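Local coordinates for protein alpha-1,3-glucanase (Streptomyces thermodiastaticus, PDB 7C7D) that hydrolyses alpha-1,3-glucosidic linkages within alpha-1,3-glucan chains, as a thermostable glycoside hydrolase of family GH87, at residues V240-P244 against G245-I249; V271-S274 against H275-D278; L331-T334 against G335-D339. All coordinates share one frame; numbering follows the deposited sequence. Where two conformers were deposited one is given.

Interaction 1 of 3, residues V240-P244 against G245-I249; sequences VWIPP and GDYRI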
loop_
_atom_site.group_PDB
_atom_site.type_symbol
_atom_site.label_atom_id
_atom_site.label_comp_id
_atom_site.label_asym_id
_atom_site.label_seq_id
_atom_site.Cartn_x
_atom_site.Cartn_y
_atom_site.Cartn_z
ATOM N N VAL A 240 16.685 9.893 21.553
ATOM C CA VAL A 240 16.900 11.156 20.864
ATOM C C VAL A 240 15.537 11.790 20.632
ATOM O O VAL A 240 14.633 11.157 20.070
ATOM C CB VAL A 240 17.631 10.939 19.531
ATOM C CG1 VAL A 240 17.682 12.231 18.763
ATOM C CG2 VAL A 240 19.028 10.411 19.773
ATOM N N TRP A 241 15.395 13.039 21.050
ATOM C CA TRP A 241 14.143 13.772 20.950
ATOM C C TRP A 241 14.203 14.713 19.754
ATOM O O TRP A 241 15.193 15.431 19.569
ATOM C CB TRP A 241 13.922 14.582 22.225
ATOM C CG TRP A 241 12.738 15.487 22.192
ATOM C CD1 TRP A 241 12.749 16.851 22.247
ATOM C CD2 TRP A 241 11.365 15.099 22.122
ATOM N NE1 TRP A 241 11.463 17.337 22.213
ATOM C CE2 TRP A 241 10.595 16.281 22.134
ATOM C CE3 TRP A 241 10.708 13.866 22.042
ATOM C CZ2 TRP A 241 9.202 16.265 22.074
ATOM C CZ3 TRP A 241 9.326 13.853 21.990
ATOM C CH2 TRP A 241 8.588 15.046 22.005
ATOM N N ILE A 242 13.146 14.698 18.949
ATOM C CA ILE A 242 13.006 15.601 17.810
ATOM C C ILE A 242 11.874 16.568 18.141
ATOM O O ILE A 242 10.695 16.201 18.015
ATOM C CB ILE A 242 12.693 14.833 16.514
ATOM C CG1 ILE A 242 13.724 13.733 16.240
ATOM C CG2 ILE A 242 12.619 15.795 15.341
ATOM C CD1 ILE A 242 13.316 12.792 15.105
ATOM N N PRO A 243 12.171 17.792 18.566
ATOM C CA PRO A 243 11.105 18.754 18.893
ATOM C C PRO A 243 10.279 19.094 17.666
ATOM O O PRO A 243 10.729 18.883 16.529
ATOM C CB PRO A 243 11.880 19.990 19.381
ATOM C CG PRO A 243 13.255 19.506 19.714
ATOM C CD PRO A 243 13.516 18.345 18.801
ATOM N N PRO A 244 9.072 19.630 17.852
ATOM C CA PRO A 244 8.295 20.121 16.707
ATOM C C PRO A 244 9.124 21.052 15.833
ATOM O O PRO A 244 9.861 21.909 16.327
ATOM C CB PRO A 244 7.133 20.868 17.369
ATOM C CG PRO A 244 6.949 20.170 18.676
ATOM C CD PRO A 244 8.328 19.752 19.121
ATOM N N GLY A 245 9.004 20.878 14.529
ATOM C CA GLY A 245 9.769 21.678 13.595
ATOM C C GLY A 245 9.910 20.958 12.274
ATOM O O GLY A 245 9.348 19.885 12.058
ATOM N N ASP A 246 10.681 21.584 11.388
ATOM C CA ASP A 246 11.009 21.030 10.082
ATOM C C ASP A 246 12.520 20.905 9.998
ATOM O O ASP A 246 13.237 21.876 10.255
ATOM C CB ASP A 246 10.506 21.946 8.963
ATOM C CG ASP A 246 8.993 21.949 8.849
ATOM O OD1 ASP A 246 8.428 21.035 8.208
ATOM O OD2 ASP A 246 8.362 22.869 9.408
ATOM N N TYR A 247 13.007 19.719 9.648
ATOM C CA TYR A 247 14.434 19.427 9.677
ATOM C C TYR A 247 14.860 18.879 8.331
ATOM O O TYR A 247 14.382 17.824 7.911
ATOM C CB TYR A 247 14.750 18.384 10.749
ATOM C CG TYR A 247 14.312 18.792 12.123
ATOM C CD1 TYR A 247 13.020 18.541 12.568
ATOM C CD2 TYR A 247 15.194 19.435 12.981
ATOM C CE1 TYR A 247 12.615 18.924 13.830
ATOM C CE2 TYR A 247 14.803 19.819 14.243
ATOM C CZ TYR A 247 13.512 19.558 14.666
ATOM O OH TYR A 247 13.131 19.943 15.930
ATOM N N ARG A 248 15.772 19.570 7.665
ATOM C CA ARG A 248 16.346 19.063 6.427
ATOM C C ARG A 248 17.434 18.054 6.772
ATOM O O ARG A 248 18.356 18.370 7.532
ATOM C CB ARG A 248 16.930 20.218 5.616
ATOM C CG ARG A 248 17.610 19.794 4.321
ATOM C CD ARG A 248 17.640 20.937 3.316
ATOM N NE ARG A 248 18.566 21.996 3.711
ATOM C CZ ARG A 248 19.870 21.985 3.453
ATOM N NH1 ARG A 248 20.414 20.968 2.798
ATOM N NH2 ARG A 248 20.633 22.993 3.853
ATOM N N ILE A 249 17.320 16.842 6.234
ATOM C CA ILE A 249 18.317 15.787 6.413
ATOM C C ILE A 249 18.717 15.309 5.022
ATOM O O ILE A 249 18.012 14.496 4.416
ATOM C CB ILE A 249 17.787 14.623 7.262
ATOM C CG1 ILE A 249 17.324 15.120 8.633
ATOM C CG2 ILE A 249 18.842 13.528 7.398
ATOM C CD1 ILE A 249 18.455 15.374 9.599
#
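Tyr247 reaches back across a corner of the parallel beta-helix and hands its hydroxyl to Pro243, joining the loop after strand 238-242 to strand 245-248 of the same coil. The chain turns at Pro243, Pro244 and Gly245, and the tyrosine ring lies on the inner side of the bend. Its CG sits anti to its own carbonyl carbon (chi1 -57°), which sends the ring back toward the preceding strand. The phenol then runs at about a right angle to the pyrrolidine of Pro243, whose CD lies 3.3 Å from Tyr247 OH. Ile242 meets the same ring obliquely: its CG2 branch, anti to the isoleucine N, comes to 3.5 Å from Tyr247 CE1. Ile242 also packs on Phe228 of helix 225-234 and on Leu261. Gly245 N comes near Pro243 O but at an angle too poor for a bond; the carbonyl takes the tyrosine hydroxyl instead, with Ser269 OG adding a weak second bond. Gly245 lets the chain pass at phi 157°, a backbone setting in which any side chain would collide with the carbonyl oxygen of Pro244. A phenylalanine in place of Tyr247 would probably still pack against Ile242 but leave Pro243 O with the weak Ser269 bond and the corner less firmly tied. Seen from the ring, Pro243 O lies in plane at its edge; seen from the carbonyl, the donor stands 46° above the peptide plane, with Tyr247 OH 2.7 Å from Pro243 O.

Interaction 2 of 3, residues V271-S274 against H275-D278; sequences VHSS and HFID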
loop_
_atom_site.group_PDB
_atom_site.type_symbol
_atom_site.label_atom_id
_atom_site.label_comp_id
_atom_site.label_asym_id
_atom_site.label_seq_id
_atom_site.Cartn_x
_atom_site.Cartn_y
_atom_site.Cartn_z
ATOM N N VAL A 271 10.762 15.575 9.351
ATOM C CA VAL A 271 12.056 15.466 8.688
ATOM C C VAL A 271 11.822 15.502 7.186
ATOM O O VAL A 271 10.968 14.770 6.662
ATOM C CB VAL A 271 12.766 14.163 9.094
ATOM C CG1 VAL A 271 13.927 13.859 8.148
ATOM C CG2 VAL A 271 13.218 14.212 10.552
ATOM N N HIS A 272 12.586 16.346 6.492
ATOM C CA HIS A 272 12.551 16.444 5.037
ATOM C C HIS A 272 13.801 15.748 4.522
ATOM O O HIS A 272 14.911 16.276 4.627
ATOM C CB HIS A 272 12.478 17.903 4.605
ATOM C CG HIS A 272 11.235 18.587 5.078
ATOM N ND1 HIS A 272 10.059 18.583 4.357
ATOM C CD2 HIS A 272 10.963 19.242 6.232
ATOM C CE1 HIS A 272 9.130 19.238 5.029
ATOM N NE2 HIS A 272 9.651 19.647 6.171
ATOM N N SER A 273 13.623 14.538 4.002
ATOM C CA SER A 273 14.744 13.739 3.537
ATOM C C SER A 273 14.256 12.772 2.480
ATOM O O SER A 273 13.155 12.224 2.593
ATOM C CB SER A 273 15.344 12.932 4.686
ATOM O OG SER A 273 16.476 12.210 4.249
ATOM N N SER A 274 15.091 12.564 1.463
ATOM C CA SER A 274 14.862 11.544 0.453
ATOM C C SER A 274 15.833 10.379 0.586
ATOM O O SER A 274 15.923 9.554 -0.325
ATOM C CB SER A 274 14.935 12.163 -0.947
ATOM O OG SER A 274 13.947 13.168 -1.108
ATOM N N HIS A 275 16.563 10.293 1.700
ATOM C CA HIS A 275 17.585 9.268 1.896
ATOM C C HIS A 275 17.908 9.233 3.383
ATOM O O HIS A 275 18.999 9.628 3.800
ATOM C CB HIS A 275 18.828 9.635 1.075
ATOM C CG HIS A 275 19.865 8.558 1.001
ATOM N ND1 HIS A 275 21.198 8.837 0.798
ATOM C CD2 HIS A 275 19.769 7.209 1.072
ATOM C CE1 HIS A 275 21.881 7.708 0.753
ATOM N NE2 HIS A 275 21.038 6.703 0.915
ATOM N N PHE A 276 16.951 8.792 4.199
ATOM C CA PHE A 276 17.016 9.066 5.631
ATOM C C PHE A 276 17.957 8.117 6.369
ATOM O O PHE A 276 18.944 8.555 6.970
ATOM C CB PHE A 276 15.607 9.066 6.231
ATOM C CG PHE A 276 15.575 9.365 7.699
ATOM C CD1 PHE A 276 16.012 10.587 8.186
ATOM C CD2 PHE A 276 15.122 8.417 8.595
ATOM C CE1 PHE A 276 15.978 10.861 9.541
ATOM C CE2 PHE A 276 15.089 8.680 9.951
ATOM C CZ PHE A 276 15.518 9.904 10.428
ATOM N N ILE A 277 17.665 6.815 6.353
ATOM C CA ILE A 277 18.538 5.802 6.938
ATOM C C ILE A 277 18.955 4.845 5.833
ATOM O O ILE A 277 18.105 4.343 5.092
ATOM C CB ILE A 277 17.852 5.051 8.096
ATOM C CG1 ILE A 277 17.703 5.977 9.306
ATOM C CG2 ILE A 277 18.630 3.791 8.470
ATOM C CD1 ILE A 277 16.765 5.429 10.384
ATOM N N ASP A 278 20.261 4.599 5.721
ATOM C CA ASP A 278 20.783 3.691 4.703
ATOM C C ASP A 278 21.983 2.977 5.308
ATOM O O ASP A 278 23.051 3.579 5.483
ATOM C CB ASP A 278 21.163 4.477 3.446
ATOM C CG ASP A 278 21.507 3.591 2.259
ATOM O OD1 ASP A 278 21.595 2.355 2.420
ATOM O OD2 ASP A 278 21.688 4.143 1.152
#
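An ST turn at Ser273 bends the chain from strand 269-272 toward strand 277-279, with the serine hydroxyl taking the backbone N-H of His275, two residues on. OG stands anti to the serine N (chi1 -177°), beside its carbonyl carbon, which swings it over to the N-H of His275. The bond from His275 N to Ser273 OG is 3.2 Å long and nearly straight, at 166°. The stronger partner of the hydroxyl is the backbone oxygen of Ile249 on the preceding corner, and one buried oxygen thus ties the turn both to itself and to the coil beside it. Ser274, next along, sends its own OG to the backbone N of Glu296.

Under the turn, Phe276 folds back beneath Ser273, its CB 3.8 Å from Ser273 OG. The ring ends against Val271, the two side chains crossing at about a right angle: Val271 CG1 lies 3.9 Å from Phe276 CD1 and equally close to CE1, so one methyl meets the CD1-CE1 bond obliquely.

His275 heads the other way. Its NE2 donates to Asp278 OD2 over 2.7 Å, OD2 lying in the imidazole plane and accepting through its anti lone pair, while Asp278 OD1 is held by Asn310 ND2. These two bonds fix both the ring's rotation and the carboxylate, with Pro252 and Pro305 packed against the pair. The segment is one turn between strands 269-272 and 277-279, which belong to different parallel sheets, as in the coils of a pectate lyase-like beta-helix.

Interaction 3 of 3, residues L331-T334 against G335-D339; sequences LWLT and GTNDD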
loop_
_atom_site.group_PDB
_atom_site.type_symbol
_atom_site.label_atom_id
_atom_site.label_comp_id
_atom_site.label_asym_id
_atom_site.label_seq_id
_atom_site.Cartn_x
_atom_site.Cartn_y
_atom_site.Cartn_z
ATOM N N LEU A 331 10.135 1.504 3.105
ATOM C CA LEU A 331 11.123 0.684 3.800
ATOM C C LEU A 331 11.555 -0.433 2.867
ATOM O O LEU A 331 10.766 -1.336 2.563
ATOM C CB LEU A 331 10.579 0.115 5.112
ATOM C CG LEU A 331 10.177 1.119 6.200
ATOM C CD1 LEU A 331 8.727 1.581 6.049
ATOM C CD2 LEU A 331 10.397 0.528 7.588
ATOM N N TRP A 332 12.793 -0.349 2.399
ATOM C CA TRP A 332 13.405 -1.395 1.598
ATOM C C TRP A 332 14.334 -2.127 2.551
ATOM O O TRP A 332 15.405 -1.623 2.895
ATOM C CB TRP A 332 14.157 -0.764 0.434
ATOM C CG TRP A 332 14.688 -1.782 -0.481
ATOM C CD1 TRP A 332 13.984 -2.482 -1.411
ATOM C CD2 TRP A 332 16.031 -2.264 -0.534
ATOM N NE1 TRP A 332 14.812 -3.360 -2.058
ATOM C CE2 TRP A 332 16.077 -3.244 -1.540
ATOM C CE3 TRP A 332 17.203 -1.954 0.165
ATOM C CZ2 TRP A 332 17.250 -3.917 -1.871
ATOM C CZ3 TRP A 332 18.367 -2.616 -0.167
ATOM C CH2 TRP A 332 18.383 -3.588 -1.176
ATOM N N LEU A 333 13.903 -3.294 3.022
ATOM C CA LEU A 333 14.542 -3.967 4.144
ATOM C C LEU A 333 15.300 -5.196 3.667
ATOM O O LEU A 333 14.756 -6.030 2.931
ATOM C CB LEU A 333 13.507 -4.347 5.205
ATOM C CG LEU A 333 12.862 -3.130 5.884
ATOM C CD1 LEU A 333 11.531 -3.484 6.553
ATOM C CD2 LEU A 333 13.820 -2.499 6.894
ATOM N N THR A 334 16.556 -5.301 4.091
ATOM C CA THR A 334 17.408 -6.428 3.755
ATOM C C THR A 334 18.231 -6.784 4.979
ATOM O O THR A 334 18.353 -5.994 5.916
ATOM C CB THR A 334 18.400 -6.058 2.644
ATOM O OG1 THR A 334 19.209 -4.948 3.070
ATOM C CG2 THR A 334 17.667 -5.690 1.369
ATOM N N GLY A 335 18.816 -7.978 4.956
ATOM C CA GLY A 335 19.722 -8.348 6.026
ATOM C C GLY A 335 18.979 -8.630 7.320
ATOM O O GLY A 335 17.837 -9.097 7.329
ATOM N N THR A 336 19.638 -8.333 8.434
ATOM C CA THR A 336 19.087 -8.684 9.738
ATOM C C THR A 336 18.059 -7.652 10.179
ATOM O O THR A 336 18.396 -6.484 10.404
ATOM C CB THR A 336 20.204 -8.786 10.770
ATOM O OG1 THR A 336 21.149 -9.767 10.334
ATOM C CG2 THR A 336 19.646 -9.190 12.134
ATOM N N ASN A 337 16.810 -8.090 10.313
ATOM C CA ASN A 337 15.735 -7.278 10.866
ATOM C C ASN A 337 14.898 -8.121 11.815
ATOM O O ASN A 337 13.675 -7.973 11.884
ATOM C CB ASN A 337 14.862 -6.683 9.762
ATOM C CG ASN A 337 15.536 -5.529 9.057
ATOM O OD1 ASN A 337 15.749 -4.468 9.649
ATOM N ND2 ASN A 337 15.876 -5.727 7.788
ATOM N N ASP A 338 15.547 -9.018 12.560
ATOM C CA ASP A 338 14.821 -10.028 13.327
ATOM C C ASP A 338 13.805 -9.370 14.244
ATOM O O ASP A 338 14.137 -8.456 15.003
ATOM C CB ASP A 338 15.786 -10.822 14.211
ATOM C CG ASP A 338 16.830 -11.602 13.434
ATOM O OD1 ASP A 338 16.916 -11.494 12.200
ATOM O OD2 ASP A 338 17.601 -12.328 14.100
ATOM N N ASP A 339 12.571 -9.862 14.191
ATOM C CA ASP A 339 11.516 -9.453 15.113
ATOM C C ASP A 339 11.099 -8.001 14.935
ATOM O O ASP A 339 10.437 -7.439 15.808
ATOM C CB ASP A 339 11.881 -9.764 16.572
ATOM C CG ASP A 339 12.418 -11.163 16.733
ATOM O OD1 ASP A 339 11.703 -12.093 16.329
ATOM O OD2 ASP A 339 13.559 -11.339 17.216
#
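Leu333 and Asn337 each carry CG anti to the carbonyl carbon, with chi1 at -66° for the leucine and -75° for the asparagine, and with the bend between them this brings the two side chains together. They cross at about a right angle. The leucine offers its CB and one methyl to the flat amide: Leu333 CB lies 3.8 Å from Asn337 ND2, while Leu333 CD2 sits 3.9 Å from Asn337 OD1 and just as far from ND2, so the methyl reaches both ends of the carboxamide. The amide nitrogen also comes 3.1 Å from Thr334 O. Its oxygen accepts from the backbone N of Leu313, which anchors the buried amide to the neighbouring coil.

The bend follows strand 331-333 in the right-handed parallel beta-helix. That strand is flanked by 309-311 and 355-357, and Leu333 points its apolar end among Val309, Leu355 and Leu357 inside the coil. The amide is buried beside these apolar side chains.

Gly335 takes the chain through the turn at a phi of 72°; a CB on it would stand 2.7 Å from Thr334 O. On the strand side Thr334 turns its methyl back over the indole of Trp332, CG2 standing 3.4 Å above the ring plane and offset toward the rim. Past the glycine the loop is fastened again to the coil before it, Thr336 O being hydrogen-bonded to Ser312 OG.

The three contacts follow one another along the chain, each at a bend of the beta-helix. Interactions 1 and 2 are the close pair, their centres about 12 Å apart: strands 245-248 and 269-272 run side by side, with Tyr247 O 2.7 Å from His272 N, and Asp246 OD1 2.8 Å from His272 NE2, both probable hydrogen bonds. Interaction 3 stands apart, its centre about 17 Å from that of interaction 2 and about 25 Å from that of interaction 1. It shares with interaction 2 the sheet in which strand 309-311 separates 277-279 from 331-333. The calcium ion is bound by Glu63, Glu65, Ser88, Gln91 and Asp191, none of them in these segments.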